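Local coordinates for protein galactose-1-phosphate uridylyltransferase (Pyrobaculum aerophilum str. IM2, PDB 6K9Z) that probably transfers a uridylyl group between UDP-glucose and a hexose 1-phosphate in galactose metabolism, and holds zinc and iron ions, at residues I102-A105 against V106-Q110; S92-P95 against L96-K100; T233-A236 against L237-A241. The protein carries 1 engineered substitution. All coordinates share one frame; numbering follows the deposited sequence.

How the contacts relate
Contact 2 joins the loop S92-P95 to the first turn of helix 96-114, and contact 1 lies farther along that helix; their centres are about 14 Å apart, and L94 CD1 packs against I102 CD1 at 4.0 Å. Contact 3 belongs to helix 220-240, in the C-terminal half of the chain. It meets contact 2 through a salt bridge between D93 OD2 and K238 NZ (2.9 Å), but its centre is about 25 Å from that of contact 1. The L94 side chain is about 8 Å from that of H138, a zinc ligand, and the I102 side chain about 9 Å from that of F140, the engineered residue at the predicted position of the nucleotidylated histidine.

Contact 1: I102-A105 against V106-Q110; sequences ILTA and VAEAQ
With CG1 anti to the backbone nitrogen (chi1 172°), V106 holds its other methyl, CG2, beside that nitrogen and 3.3 Å from I102 O, the same oxygen that accepts the V106 amide. The E108 chain starts beside its own nitrogen (chi1 -69°) and then runs out extended, carrying CG across the T104 carbonyl, with CG 3.3 Å from T104 O. T104 in turn leans its methyl along the helix toward E108.

The T104 and E108 side chains thus pass each other at a slant: the methyl CG2 of T104 touches the carboxylate at OE2 (3.8 Å), a van der Waals approach. T104 turns its hydroxyl the other way, OG1 being hydrogen-bonded to K100 O one turn earlier. On another side of the helix the branched residues I102 and V106 brush CG2 to CG2 at 4.4 Å, a loose apolar contact between residues four apart.

Beneath these side chains runs the regular alpha-helical ladder. V106 N bonds to I102 O at 3.0 Å, and the pairs A107 N to L103 O, E108 N to T104 O and A109 N to A105 O repeat the step. The A107 methyl CB lies 3.5 Å from L103 O, and that of A109 comes similarly close to A105 O, one turn back in each case.

V106 and A109 lie on F122 of strand 121-128, and V106 and I102 also reach V80 of strand 76-81. L103 packs on V223, L226, A227 and L230, so that this part of helix 96-114 sits against both the half-barrel sheet and helix 220-240.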
loop_
_atom_site.group_PDB
_atom_site.type_symbol
_atom_site.label_atom_id
_atom_site.label_comp_id
_atom_site.label_asym_id
_atom_site.label_seq_id
_atom_site.Cartn_x
_atom_site.Cartn_y
_atom_site.Cartn_z
ATOM N N ILE A 102 -19.231 -4.638 20.523
ATOM C CA ILE A 102 -17.851 -4.273 20.071
ATOM C C ILE A 102 -17.843 -2.805 19.607
ATOM O O ILE A 102 -16.983 -2.019 20.072
ATOM C CB ILE A 102 -17.330 -5.175 18.936
ATOM C CG1 ILE A 102 -17.218 -6.635 19.379
ATOM C CG2 ILE A 102 -16.046 -4.637 18.390
ATOM C CD1 ILE A 102 -17.162 -7.593 18.206
ATOM N N LEU A 103 -18.792 -2.442 18.745
ATOM C CA LEU A 103 -18.889 -1.053 18.190
ATOM C C LEU A 103 -19.113 -0.050 19.323
ATOM O O LEU A 103 -18.448 0.975 19.314
ATOM C CB LEU A 103 -19.982 -1.000 17.127
ATOM C CG LEU A 103 -19.680 -1.893 15.919
ATOM C CD1 LEU A 103 -20.923 -2.103 15.047
ATOM C CD2 LEU A 103 -18.552 -1.351 15.077
ATOM N N THR A 104 -19.962 -0.374 20.298
ATOM C CA THR A 104 -20.267 0.485 21.450
ATOM C C THR A 104 -19.001 0.713 22.256
ATOM O O THR A 104 -18.773 1.884 22.626
ATOM C CB THR A 104 -21.387 -0.090 22.313
ATOM O OG1 THR A 104 -22.551 -0.173 21.478
ATOM C CG2 THR A 104 -21.668 0.817 23.485
ATOM N N ALA A 105 -18.227 -0.344 22.514
ATOM C CA ALA A 105 -16.987 -0.227 23.312
ATOM C C ALA A 105 -15.967 0.647 22.545
ATOM O O ALA A 105 -15.238 1.454 23.187
ATOM C CB ALA A 105 -16.410 -1.570 23.627
ATOM N N VAL A 106 -15.858 0.461 21.234
ATOM C CA VAL A 106 -14.904 1.267 20.419
ATOM C C VAL A 106 -15.347 2.733 20.443
ATOM O O VAL A 106 -14.489 3.611 20.674
ATOM C CB VAL A 106 -14.767 0.728 18.999
ATOM C CG1 VAL A 106 -13.950 1.647 18.115
ATOM C CG2 VAL A 106 -14.169 -0.661 19.023
ATOM N N ALA A 107 -16.646 2.989 20.328
ATOM C CA ALA A 107 -17.129 4.379 20.393
ATOM C C ALA A 107 -16.778 4.975 21.783
ATOM O O ALA A 107 -16.401 6.147 21.840
ATOM C CB ALA A 107 -18.593 4.435 20.066
ATOM N N GLU A 108 -16.974 4.220 22.871
ATOM C CA GLU A 108 -16.732 4.763 24.232
ATOM C C GLU A 108 -15.256 5.138 24.337
ATOM O O GLU A 108 -14.957 6.203 24.889
ATOM C CB GLU A 108 -17.141 3.784 25.339
ATOM C CG GLU A 108 -18.642 3.602 25.405
ATOM C CD GLU A 108 -19.162 2.525 26.354
ATOM O OE1 GLU A 108 -18.357 1.618 26.778
ATOM O OE2 GLU A 108 -20.381 2.579 26.654
ATOM N N ALA A 109 -14.378 4.286 23.804
ATOM C CA ALA A 109 -12.913 4.526 23.784
ATOM C C ALA A 109 -12.671 5.830 23.017
ATOM O O ALA A 109 -11.821 6.634 23.479
ATOM C CB ALA A 109 -12.167 3.372 23.171
ATOM N N GLN A 110 -13.361 6.041 21.878
ATOM C CA GLN A 110 -13.127 7.275 21.094
ATOM C C GLN A 110 -13.595 8.487 21.895
ATOM O O GLN A 110 -12.954 9.543 21.782
ATOM C CB GLN A 110 -13.813 7.195 19.729
ATOM C CG GLN A 110 -13.584 8.444 18.898
ATOM C CD GLN A 110 -14.056 8.261 17.483
ATOM O OE1 GLN A 110 -13.972 7.147 16.949
ATOM N NE2 GLN A 110 -14.541 9.336 16.869
#

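Contact 2: S92-P95 against L96-K100; sequences SDLP and LGQIK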
loop_
_atom_site.group_PDB
_atom_site.type_symbol
_atom_site.label_atom_id
_atom_site.label_comp_id
_atom_site.label_asym_id
_atom_site.label_seq_id
_atom_site.Cartn_x
_atom_site.Cartn_y
_atom_site.Cartn_z
ATOM N N SER A 92 -17.898 -11.787 11.440
ATOM C CA SER A 92 -19.235 -12.092 10.866
ATOM C C SER A 92 -19.853 -13.347 11.476
ATOM O O SER A 92 -21.085 -13.529 11.333
ATOM C CB SER A 92 -19.187 -12.175 9.346
ATOM O OG SER A 92 -18.494 -13.319 8.880
ATOM N N ASP A 93 -19.085 -14.172 12.194
ATOM C CA ASP A 93 -19.646 -15.384 12.856
ATOM C C ASP A 93 -20.242 -15.038 14.219
ATOM O O ASP A 93 -20.960 -15.871 14.775
ATOM C CB ASP A 93 -18.592 -16.472 12.956
ATOM C CG ASP A 93 -18.146 -16.924 11.585
ATOM O OD1 ASP A 93 -19.007 -17.437 10.845
ATOM O OD2 ASP A 93 -16.951 -16.784 11.258
ATOM N N LEU A 94 -20.031 -13.833 14.709
ATOM C CA LEU A 94 -20.554 -13.424 16.034
ATOM C C LEU A 94 -21.998 -12.942 15.894
ATOM O O LEU A 94 -22.386 -12.358 14.875
ATOM C CB LEU A 94 -19.673 -12.314 16.607
ATOM C CG LEU A 94 -18.245 -12.725 16.974
ATOM C CD1 LEU A 94 -17.419 -11.486 17.306
ATOM C CD2 LEU A 94 -18.222 -13.744 18.110
ATOM N N PRO A 95 -22.821 -13.109 16.944
ATOM C CA PRO A 95 -24.195 -12.639 16.902
ATOM C C PRO A 95 -24.220 -11.113 16.751
ATOM O O PRO A 95 -23.306 -10.444 17.252
ATOM C CB PRO A 95 -24.786 -13.022 18.260
ATOM C CG PRO A 95 -23.817 -13.979 18.903
ATOM C CD PRO A 95 -22.500 -13.823 18.182
ATOM N N LEU A 96 -25.275 -10.614 16.103
ATOM C CA LEU A 96 -25.501 -9.155 15.943
ATOM C C LEU A 96 -25.266 -8.430 17.271
ATOM O O LEU A 96 -24.612 -7.368 17.219
ATOM C CB LEU A 96 -26.920 -8.918 15.436
ATOM C CG LEU A 96 -27.140 -9.246 13.973
ATOM C CD1 LEU A 96 -28.641 -9.249 13.625
ATOM C CD2 LEU A 96 -26.363 -8.238 13.129
ATOM N N GLY A 97 -25.838 -8.919 18.385
ATOM C CA GLY A 97 -25.717 -8.268 19.701
ATOM C C GLY A 97 -24.279 -8.143 20.178
ATOM O O GLY A 97 -23.921 -7.100 20.784
ATOM N N GLN A 98 -23.436 -9.120 19.847
ATOM C CA GLN A 98 -22.012 -9.094 20.249
ATOM C C GLN A 98 -21.294 -8.031 19.385
ATOM O O GLN A 98 -20.471 -7.308 19.940
ATOM C CB GLN A 98 -21.395 -10.482 20.112
ATOM C CG GLN A 98 -19.922 -10.525 20.511
ATOM C CD GLN A 98 -19.674 -10.293 21.984
ATOM O OE1 GLN A 98 -20.581 -10.362 22.838
ATOM N NE2 GLN A 98 -18.422 -10.007 22.300
ATOM N N ILE A 99 -21.557 -7.984 18.065
ATOM C CA ILE A 99 -20.926 -6.978 17.163
ATOM C C ILE A 99 -21.361 -5.590 17.671
ATOM O O ILE A 99 -20.510 -4.707 17.728
ATOM C CB ILE A 99 -21.256 -7.224 15.687
ATOM C CG1 ILE A 99 -20.832 -8.642 15.301
ATOM C CG2 ILE A 99 -20.624 -6.134 14.828
ATOM C CD1 ILE A 99 -21.283 -9.099 13.918
ATOM N N LYS A 100 -22.637 -5.410 18.043
ATOM C CA LYS A 100 -23.106 -4.116 18.596
ATOM C C LYS A 100 -22.277 -3.744 19.857
ATOM O O LYS A 100 -21.831 -2.577 19.972
ATOM C CB LYS A 100 -24.622 -4.159 18.802
ATOM C CG LYS A 100 -25.207 -2.860 19.302
ATOM C CD LYS A 100 -26.736 -2.949 19.530
ATOM C CE LYS A 100 -27.392 -1.676 20.052
ATOM N NZ LYS A 100 -26.590 -0.455 19.726
#
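The pyrrolidine ring of P95 and the side chain of Q98 lie side by side and point the same way, with P95 ring atom CD 4.0 Å from Q98 CB; the flat carboxamide of Q98 leads away from the ring, its NE2 giving hydrogen bonds to E82 O and D44 O. This is the N-terminal start of helix 96-114, with P95 in the N-cap position. P95 O accepts from I99 N (3.1 Å), the first i to i+4 bond of the helix, and, weakly and at a bent angle, from Q98 N.

L94, just before the cap, folds back onto the turn. Its CD1 passes Q98 CG at 4.2 Å, the two side chains running at an angle to each other. Q98 CG stands anti to the backbone nitrogen (chi1 180°), on the side that L94 reaches. L94 CB also packs on I99 CG1 at 4.1 Å, and these two buried residues close the apolar side of the helix start, where A227 and K231 of helix 220-240 cover I99. K231 NZ is hydrogen-bonded to L94 O, the carbonyl oxygen that I99 CD1 approaches to 3.6 Å.

Contact 3: T233-A236 against L237-A241; sequences TLCA and LKQVA
The backbone linking T233-A236 to L237-A241 starts as regular alpha-helix, with L237 N bonded to T233 O (3.1 Å) and K238 N to L234 O, and becomes less regular at Q239 (phi -117°), where A236 O is gripped by two amides, V240 N at 2.8 Å and almost in line with the carbonyl, and Q239 N from above the carbonyl plane, 63° out of it.

Side chains fill in around these carbonyls. Q239 has an almost eclipsed first torsion (chi1 -9°), a strained setting that brings CG to 3.4 Å from C235 O; the chain then runs on extended, and its amide nitrogen NE2 lies 3.5 Å from C235 O as well as 3.6 Å from C235 SG. That sulfur forms the disulfide with C312, a residue Q239 also touches. With an alanine in place of Q239, C235 O and the sulfur would probably be left without CG and the amide as neighbours, opening a gap beside the disulfide. The branches of L234 and L237 meet more distantly, CD2 to CD1 at 4.3 Å, while L237 CG rests on T233 O at 3.6 Å.

Helix 220-240 is packed on several sides here. T233, L234 and L237 lie on I269 of strand 266-271, and T233 also meets V204 and I206 of strand 202-208. A236 faces L309, and V240 R304 and A308, of helix 298-309, whereas K238 NZ makes a salt bridge to D93 OD2, in the segment leading into helix 96-114.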
loop_
_atom_site.group_PDB
_atom_site.type_symbol
_atom_site.label_atom_id
_atom_site.label_comp_id
_atom_site.label_asym_id
_atom_site.label_seq_id
_atom_site.Cartn_x
_atom_site.Cartn_y
_atom_site.Cartn_z
ATOM N N THR A 233 -22.133 -8.086 5.228
ATOM C CA THR A 233 -21.116 -7.804 4.164
ATOM C C THR A 233 -19.960 -8.808 4.344
ATOM O O THR A 233 -19.520 -9.464 3.380
ATOM C CB THR A 233 -20.689 -6.327 4.177
ATOM O OG1 THR A 233 -21.794 -5.479 3.891
ATOM C CG2 THR A 233 -19.572 -6.087 3.181
ATOM N N LEU A 234 -19.505 -9.008 5.579
ATOM C CA LEU A 234 -18.334 -9.898 5.803
ATOM C C LEU A 234 -18.774 -11.346 5.569
ATOM O O LEU A 234 -17.992 -12.147 5.058
ATOM C CB LEU A 234 -17.758 -9.620 7.183
ATOM C CG LEU A 234 -17.084 -8.258 7.306
ATOM C CD1 LEU A 234 -16.671 -8.003 8.746
ATOM C CD2 LEU A 234 -15.895 -8.130 6.357
ATOM N N CYS A 235 -20.009 -11.695 5.897
ATOM C CA CYS A 235 -20.572 -13.032 5.616
ATOM C C CYS A 235 -20.502 -13.295 4.104
ATOM O O CYS A 235 -20.049 -14.370 3.684
ATOM C CB CYS A 235 -21.980 -13.153 6.174
ATOM S SG CYS A 235 -22.835 -14.678 5.714
ATOM N N ALA A 236 -20.872 -12.312 3.289
ATOM C CA ALA A 236 -20.856 -12.459 1.824
ATOM C C ALA A 236 -19.417 -12.708 1.343
ATOM O O ALA A 236 -19.217 -13.570 0.488
ATOM C CB ALA A 236 -21.417 -11.241 1.175
ATOM N N LEU A 237 -18.444 -12.005 1.907
ATOM C CA LEU A 237 -17.031 -12.121 1.461
ATOM C C LEU A 237 -16.561 -13.519 1.812
ATOM O O LEU A 237 -15.794 -14.061 1.004
ATOM C CB LEU A 237 -16.134 -11.045 2.087
ATOM C CG LEU A 237 -16.416 -9.650 1.548
ATOM C CD1 LEU A 237 -15.465 -8.611 2.133
ATOM C CD2 LEU A 237 -16.308 -9.623 0.039
ATOM N N LYS A 238 -17.034 -14.072 2.933
ATOM C CA LYS A 238 -16.568 -15.368 3.470
ATOM C C LYS A 238 -16.898 -16.458 2.465
ATOM O O LYS A 238 -16.179 -17.480 2.442
ATOM C CB LYS A 238 -17.201 -15.641 4.831
ATOM C CG LYS A 238 -16.348 -16.401 5.820
ATOM C CD LYS A 238 -17.020 -16.550 7.172
ATOM C CE LYS A 238 -16.206 -17.371 8.146
ATOM N NZ LYS A 238 -17.035 -18.352 8.872
ATOM N N GLN A 239 -17.973 -16.299 1.679
ATOM C CA GLN A 239 -18.354 -17.374 0.717
ATOM C C GLN A 239 -18.287 -16.958 -0.761
ATOM O O GLN A 239 -18.319 -17.870 -1.604
ATOM C CB GLN A 239 -19.771 -17.892 0.983
ATOM C CG GLN A 239 -20.409 -17.388 2.267
ATOM C CD GLN A 239 -21.908 -17.559 2.233
ATOM O OE1 GLN A 239 -22.428 -18.581 1.790
ATOM N NE2 GLN A 239 -22.618 -16.546 2.696
ATOM N N VAL A 240 -18.189 -15.666 -1.087
ATOM C CA VAL A 240 -18.229 -15.283 -2.527
ATOM C C VAL A 240 -17.177 -16.090 -3.286
ATOM O O VAL A 240 -17.423 -16.396 -4.424
ATOM C CB VAL A 240 -18.069 -13.764 -2.740
ATOM C CG1 VAL A 240 -16.712 -13.265 -2.272
ATOM C CG2 VAL A 240 -18.314 -13.387 -4.195
ATOM N N ALA A 241 -16.052 -16.446 -2.672
ATOM C CA ALA A 241 -14.998 -17.234 -3.375
ATOM C C ALA A 241 -15.045 -18.732 -2.987
ATOM O O ALA A 241 -14.246 -19.463 -3.510
ATOM C CB ALA A 241 -13.637 -16.593 -3.149
#